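Long-range contacts in FAD synthetase (Saccharomyces cerevisiae, PDB 2WSI), which catalyses the adenylation of flavin mononucleotide by ATP, which yields the coenzyme FAD and releases diphosphate: residues A[15-20]-A[203-208]; A[112-117]-A[274-279]. One frame throughout, in Å; residues are numbered along the deposited sequence.

Contact 1: residues A[15-20]-A[203-208]; sequences NSYLHI and WSFLLY
Tyr17, near the C-terminal end of helix 3-18, pushes its ring between Ser204, Phe205 and Tyr208 of helix 199-209. CG of Tyr17 lies anti to the backbone N (chi1 -167°), which sets the point from which the ring extends. This is the tight part of the contact. Phe205 turns its edge to a face of the Tyr17 ring, with CD1 of Phe205 3.8 Å from CD1 of Tyr17. Tyr17 in turn points its own edge at the face of Tyr208, and CD1 of Tyr17 comes within 3.6 Å of CD2 of Tyr208. The planes of these two tyrosines stand at 84°. At the far end of the ring, Tyr17 OH donates to Ser204 OG at 2.7 Å. Ser204 OG lies in the plane of that ring and is also hydrogen-bonded to Glu250 OE2, so both hydroxyls are paired. The looser side is made by Ser16 and Ile20, both partly exposed, which touch the buried Tyr208. Ser16 OG and Tyr208 OH share a hydrogen bond of 2.6 Å, with OG in the plane of the Tyr208 ring. Ile20 CD1 sits over the centre of that ring as a CH-pi contact. Tyr17, Phe205 and Tyr208 form an aromatic cluster of edge-to-face pairs joining two helices.

Contact 2: residues A[112-117]-A[274-279]; sequences TFPTLE and VVDKER
The N terminus of helix 114-126 receives the carboxylate of Asp276 from helix 274-279, close to Phe113, Pro114 and Thr115. Asp276 OD2 accepts a hydrogen bond from the backbone N of Thr115 at 2.9 Å, and the N-H meets it nearly along the C-O axis. Thr115 OG1 also donates to OD2, but the modelled length is very short and therefore doubtful. The same OG1 is hydrogen-bonded to the backbone N of Ser273. Phe113 holds the N-cap position of this helix, which follows strand 102-106 of the mixed sheet in the PAPS reductase-like domain; the Phe113 side chain is about 11 Å from the bound FAD. The first-turn N-H and the helix end would probably stabilise the negative charge of Asp276. Its other oxygen, OD1, takes a salt bridge from Arg279 NH1 at 2.8 Å within the same helix. OD1 also lies in the plane of the Phe113 ring, 3.6 Å from CD1 of Phe113. Arg279 CD reaches the same ring's edge, 4.0 Å from CE1 of Phe113. An alanine in place of Asp276 would probably leave Thr115 N without this acceptor and the Arg279 guanidinium without its charged mate. Pro114 CD rests 3.4 Å from Asp276 OD1.

How the contacts relate
From the N terminus the chain first passes 15-20, at the end of helix 3-18. It next reaches 112-117, where helix 114-126 begins after strand 102-106. Segment 203-208, on helix 199-209, then closes the loop of contact 1. The chain runs on to 274-279, which closes the loop of contact 2. The two loops cross, because the segments alternate along the sequence. Contact 1 ties the N-terminal helix to a helix that follows strand 189-191. Contact 2 ties the start of helix 114-126, between strands 102-106 and 129-133, to a short helix late in the chain. Their centres are 29 Å apart, and their nearest atoms are about 11 Å apart.

Contact 1: residues A[15-20]-A[203-208]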
loop_
_atom_site.group_PDB
_atom_site.type_symbol
_atom_site.label_atom_id
_atom_site.label_comp_id
_atom_site.label_asym_id
_atom_site.label_seq_id
_atom_site.Cartn_x
_atom_site.Cartn_y
_atom_site.Cartn_z
ATOM N N ASN A 15 -3.578 11.773 -10.900
ATOM C CA ASN A 15 -3.978 13.037 -11.527
ATOM C C ASN A 15 -5.505 13.201 -11.520
ATOM O O ASN A 15 -6.041 14.247 -11.181
ATOM C CB ASN A 15 -3.458 13.084 -12.967
ATOM C CG ASN A 15 -3.433 14.514 -13.538
ATOM O OD1 ASN A 15 -3.107 15.469 -12.843
ATOM N ND2 ASN A 15 -3.751 14.639 -14.812
ATOM N N SER A 16 -6.196 12.138 -11.891
ATOM C CA SER A 16 -7.637 12.123 -11.882
ATOM C C SER A 16 -8.185 12.375 -10.462
ATOM O O SER A 16 -9.135 13.149 -10.278
ATOM C CB SER A 16 -8.126 10.794 -12.448
ATOM O OG SER A 16 -9.531 10.721 -12.413
ATOM N N TYR A 17 -7.581 11.752 -9.450
ATOM C CA TYR A 17 -8.040 11.971 -8.085
ATOM C C TYR A 17 -7.828 13.435 -7.718
ATOM O O TYR A 17 -8.676 14.047 -7.050
ATOM C CB TYR A 17 -7.297 11.087 -7.067
ATOM C CG TYR A 17 -7.981 11.094 -5.712
ATOM C CD1 TYR A 17 -8.836 10.055 -5.323
ATOM C CD2 TYR A 17 -7.787 12.161 -4.831
ATOM C CE1 TYR A 17 -9.462 10.080 -4.054
ATOM C CE2 TYR A 17 -8.396 12.207 -3.617
ATOM C CZ TYR A 17 -9.245 11.193 -3.229
ATOM O OH TYR A 17 -9.813 11.311 -2.000
ATOM N N LEU A 18 -6.701 13.996 -8.147
ATOM C CA LEU A 18 -6.353 15.367 -7.766
ATOM C C LEU A 18 -7.275 16.355 -8.483
ATOM O O LEU A 18 -7.302 17.525 -8.141
ATOM C CB LEU A 18 -4.886 15.708 -8.105
ATOM C CG LEU A 18 -3.768 15.073 -7.267
ATOM C CD1 LEU A 18 -2.357 15.513 -7.726
ATOM C CD2 LEU A 18 -3.973 15.407 -5.805
ATOM N N HIS A 19 -8.001 15.892 -9.493
ATOM C CA HIS A 19 -8.938 16.752 -10.201
ATOM C C HIS A 19 -10.382 16.554 -9.741
ATOM O O HIS A 19 -11.306 17.138 -10.316
ATOM C CB HIS A 19 -8.842 16.510 -11.708
ATOM C CG HIS A 19 -7.663 17.173 -12.350
ATOM N ND1 HIS A 19 -7.790 18.250 -13.203
ATOM C CD2 HIS A 19 -6.335 16.921 -12.257
ATOM C CE1 HIS A 19 -6.592 18.629 -13.612
ATOM N NE2 HIS A 19 -5.691 17.839 -13.054
ATOM N N ILE A 20 -10.601 15.709 -8.734
ATOM C CA ILE A 20 -11.943 15.587 -8.180
ATOM C C ILE A 20 -12.395 16.927 -7.584
ATOM O O ILE A 20 -11.726 17.514 -6.716
ATOM C CB ILE A 20 -12.045 14.537 -7.078
ATOM C CG1 ILE A 20 -11.771 13.139 -7.642
ATOM C CG2 ILE A 20 -13.447 14.576 -6.470
ATOM C CD1 ILE A 20 -11.496 12.099 -6.550
ATOM N N TRP A 203 -8.659 4.522 2.225
ATOM C CA TRP A 203 -9.786 3.906 1.534
ATOM C C TRP A 203 -10.303 4.785 0.389
ATOM O O TRP A 203 -10.677 4.281 -0.670
ATOM C CB TRP A 203 -10.964 3.644 2.472
ATOM C CG TRP A 203 -10.777 2.616 3.555
ATOM C CD1 TRP A 203 -11.063 2.782 4.876
ATOM C CD2 TRP A 203 -10.323 1.256 3.413
ATOM N NE1 TRP A 203 -10.803 1.613 5.570
ATOM C CE2 TRP A 203 -10.354 0.667 4.697
ATOM C CE3 TRP A 203 -9.906 0.481 2.333
ATOM C CZ2 TRP A 203 -9.969 -0.660 4.925
ATOM C CZ3 TRP A 203 -9.513 -0.855 2.574
ATOM C CH2 TRP A 203 -9.537 -1.388 3.852
ATOM N N SER A 204 -10.367 6.092 0.613
ATOM C CA SER A 204 -10.904 6.968 -0.417
ATOM C C SER A 204 -10.063 6.844 -1.682
ATOM O O SER A 204 -10.610 6.716 -2.771
ATOM C CB SER A 204 -10.922 8.428 0.016
ATOM O OG SER A 204 -11.293 9.227 -1.086
ATOM N N PHE A 205 -8.739 6.898 -1.538
ATOM C CA PHE A 205 -7.869 6.791 -2.713
ATOM C C PHE A 205 -7.893 5.380 -3.318
ATOM O O PHE A 205 -8.007 5.207 -4.532
ATOM C CB PHE A 205 -6.435 7.209 -2.364
ATOM C CG PHE A 205 -5.520 7.226 -3.555
ATOM C CD1 PHE A 205 -5.611 8.236 -4.498
ATOM C CD2 PHE A 205 -4.604 6.196 -3.765
ATOM C CE1 PHE A 205 -4.783 8.262 -5.610
ATOM C CE2 PHE A 205 -3.769 6.209 -4.872
ATOM C CZ PHE A 205 -3.854 7.255 -5.799
ATOM N N LEU A 206 -7.814 4.355 -2.480
ATOM C CA LEU A 206 -7.681 2.990 -3.008
ATOM C C LEU A 206 -8.978 2.554 -3.714
ATOM O O LEU A 206 -8.933 1.943 -4.760
ATOM C CB LEU A 206 -7.263 2.031 -1.890
ATOM C CG LEU A 206 -6.901 0.601 -2.300
ATOM C CD1 LEU A 206 -5.805 0.643 -3.378
ATOM C CD2 LEU A 206 -6.470 -0.191 -1.085
ATOM N N LEU A 207 -10.142 2.935 -3.179
ATOM C CA LEU A 207 -11.410 2.617 -3.831
ATOM C C LEU A 207 -11.581 3.423 -5.105
ATOM O O LEU A 207 -11.997 2.881 -6.129
ATOM C CB LEU A 207 -12.603 2.888 -2.892
ATOM C CG LEU A 207 -12.740 1.880 -1.760
ATOM C CD1 LEU A 207 -13.819 2.327 -0.732
ATOM C CD2 LEU A 207 -13.029 0.467 -2.311
ATOM N N TYR A 208 -11.272 4.722 -5.055
ATOM C CA TYR A 208 -11.275 5.514 -6.290
ATOM C C TYR A 208 -10.391 4.945 -7.407
ATOM O O TYR A 208 -10.740 5.072 -8.596
ATOM C CB TYR A 208 -10.849 6.956 -6.051
ATOM C CG TYR A 208 -10.974 7.778 -7.340
ATOM C CD1 TYR A 208 -12.223 8.210 -7.778
ATOM C CD2 TYR A 208 -9.858 8.089 -8.116
ATOM C CE1 TYR A 208 -12.371 8.948 -8.960
ATOM C CE2 TYR A 208 -9.989 8.837 -9.323
ATOM C CZ TYR A 208 -11.262 9.262 -9.715
ATOM O OH TYR A 208 -11.461 9.994 -10.858
#

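Contact 2: residues A[112-117]-A[274-279]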
loop_
_atom_site.group_PDB
_atom_site.type_symbol
_atom_site.label_atom_id
_atom_site.label_comp_id
_atom_site.label_asym_id
_atom_site.label_seq_id
_atom_site.Cartn_x
_atom_site.Cartn_y
_atom_site.Cartn_z
ATOM N N THR A 112 1.974 -16.340 6.870
ATOM C CA THR A 112 1.427 -15.424 5.856
ATOM C C THR A 112 0.164 -16.021 5.235
ATOM O O THR A 112 0.146 -17.185 4.868
ATOM C CB THR A 112 2.511 -15.122 4.775
ATOM O OG1 THR A 112 3.619 -14.478 5.409
ATOM C CG2 THR A 112 1.980 -14.228 3.663
ATOM N N PHE A 113 -0.916 -15.251 5.144
ATOM C CA PHE A 113 -2.138 -15.768 4.497
ATOM C C PHE A 113 -1.863 -16.111 3.049
ATOM O O PHE A 113 -1.322 -15.290 2.342
ATOM C CB PHE A 113 -3.248 -14.725 4.464
ATOM C CG PHE A 113 -3.877 -14.456 5.791
ATOM C CD1 PHE A 113 -4.904 -15.276 6.255
ATOM C CD2 PHE A 113 -3.481 -13.358 6.552
ATOM C CE1 PHE A 113 -5.506 -15.039 7.485
ATOM C CE2 PHE A 113 -4.080 -13.099 7.792
ATOM C CZ PHE A 113 -5.102 -13.941 8.251
ATOM N N PRO A 114 -2.299 -17.294 2.585
ATOM C CA PRO A 114 -2.182 -17.640 1.153
ATOM C C PRO A 114 -2.897 -16.645 0.234
ATOM O O PRO A 114 -2.449 -16.393 -0.869
ATOM C CB PRO A 114 -2.861 -19.008 1.048
ATOM C CG PRO A 114 -2.991 -19.521 2.448
ATOM C CD PRO A 114 -2.898 -18.371 3.395
ATOM N N THR A 115 -4.015 -16.094 0.685
ATOM C CA THR A 115 -4.742 -15.124 -0.109
ATOM C C THR A 115 -3.847 -13.913 -0.400
ATOM O O THR A 115 -3.908 -13.338 -1.487
ATOM C CB THR A 115 -6.007 -14.627 0.639
ATOM O OG1 THR A 115 -6.928 -15.722 0.825
ATOM C CG2 THR A 115 -6.686 -13.519 -0.163
ATOM N N LEU A 116 -3.047 -13.530 0.596
ATOM C CA LEU A 116 -2.163 -12.362 0.495
ATOM C C LEU A 116 -0.957 -12.716 -0.374
ATOM O O LEU A 116 -0.560 -11.943 -1.219
ATOM C CB LEU A 116 -1.684 -11.911 1.884
ATOM C CG LEU A 116 -0.813 -10.654 1.824
ATOM C CD1 LEU A 116 -1.679 -9.440 1.535
ATOM C CD2 LEU A 116 0.010 -10.453 3.081
ATOM N N GLU A 117 -0.367 -13.879 -0.148
ATOM C CA GLU A 117 0.731 -14.335 -1.011
ATOM C C GLU A 117 0.306 -14.305 -2.475
ATOM O O GLU A 117 1.037 -13.821 -3.349
ATOM C CB GLU A 117 1.156 -15.764 -0.640
ATOM C CG GLU A 117 2.087 -15.853 0.568
ATOM C CD GLU A 117 2.174 -17.270 1.148
ATOM O OE1 GLU A 117 1.332 -18.113 0.748
ATOM O OE2 GLU A 117 3.064 -17.536 2.010
ATOM N N VAL A 274 -8.785 -21.081 -1.241
ATOM C CA VAL A 274 -9.717 -22.028 -0.622
ATOM C C VAL A 274 -9.317 -22.240 0.827
ATOM O O VAL A 274 -10.173 -22.180 1.710
ATOM C CB VAL A 274 -9.886 -23.383 -1.391
ATOM C CG1 VAL A 274 -10.416 -23.129 -2.796
ATOM C CG2 VAL A 274 -8.595 -24.162 -1.462
ATOM N N VAL A 275 -8.026 -22.422 1.096
ATOM C CA VAL A 275 -7.614 -22.617 2.487
ATOM C C VAL A 275 -8.129 -21.476 3.372
ATOM O O VAL A 275 -8.621 -21.704 4.482
ATOM C CB VAL A 275 -6.079 -22.817 2.644
ATOM C CG1 VAL A 275 -5.322 -21.585 2.258
ATOM C CG2 VAL A 275 -5.739 -23.180 4.075
ATOM N N ASP A 276 -8.049 -20.237 2.889
ATOM C CA ASP A 276 -8.519 -19.127 3.720
ATOM C C ASP A 276 -10.033 -19.128 3.857
ATOM O O ASP A 276 -10.574 -18.701 4.882
ATOM C CB ASP A 276 -8.026 -17.785 3.171
ATOM C CG ASP A 276 -6.589 -17.556 3.476
ATOM O OD1 ASP A 276 -6.102 -18.130 4.480
ATOM O OD2 ASP A 276 -5.933 -16.802 2.733
ATOM N N LYS A 277 -10.720 -19.591 2.822
ATOM C CA LYS A 277 -12.173 -19.702 2.878
ATOM C C LYS A 277 -12.604 -20.668 4.001
ATOM O O LYS A 277 -13.608 -20.430 4.683
ATOM C CB LYS A 277 -12.727 -20.162 1.527
ATOM C CG LYS A 277 -12.690 -19.101 0.424
ATOM C CD LYS A 277 -13.507 -19.562 -0.795
ATOM C CE LYS A 277 -13.250 -18.697 -2.038
ATOM N NZ LYS A 277 -13.618 -19.418 -3.294
ATOM N N GLU A 278 -11.839 -21.743 4.190
ATOM C CA GLU A 278 -12.102 -22.705 5.270
ATOM C C GLU A 278 -11.904 -22.004 6.597
ATOM O O GLU A 278 -12.772 -22.018 7.471
ATOM C CB GLU A 278 -11.144 -23.899 5.173
ATOM C CG GLU A 278 -10.851 -24.609 6.522
ATOM C CD GLU A 278 -9.732 -23.945 7.370
ATOM O OE1 GLU A 278 -8.638 -23.624 6.828
ATOM O OE2 GLU A 278 -9.942 -23.773 8.598
ATOM N N ARG A 279 -10.744 -21.372 6.710
ATOM C CA ARG A 279 -10.305 -20.687 7.914
ATOM C C ARG A 279 -11.300 -19.609 8.331
ATOM O O ARG A 279 -11.469 -19.332 9.522
ATOM C CB ARG A 279 -8.920 -20.107 7.626
ATOM C CG ARG A 279 -8.349 -19.139 8.616
ATOM C CD ARG A 279 -6.966 -18.674 8.123
ATOM N NE ARG A 279 -5.905 -19.624 8.454
ATOM C CZ ARG A 279 -5.116 -20.253 7.581
ATOM N NH1 ARG A 279 -5.221 -20.049 6.267
ATOM N NH2 ARG A 279 -4.191 -21.085 8.038
#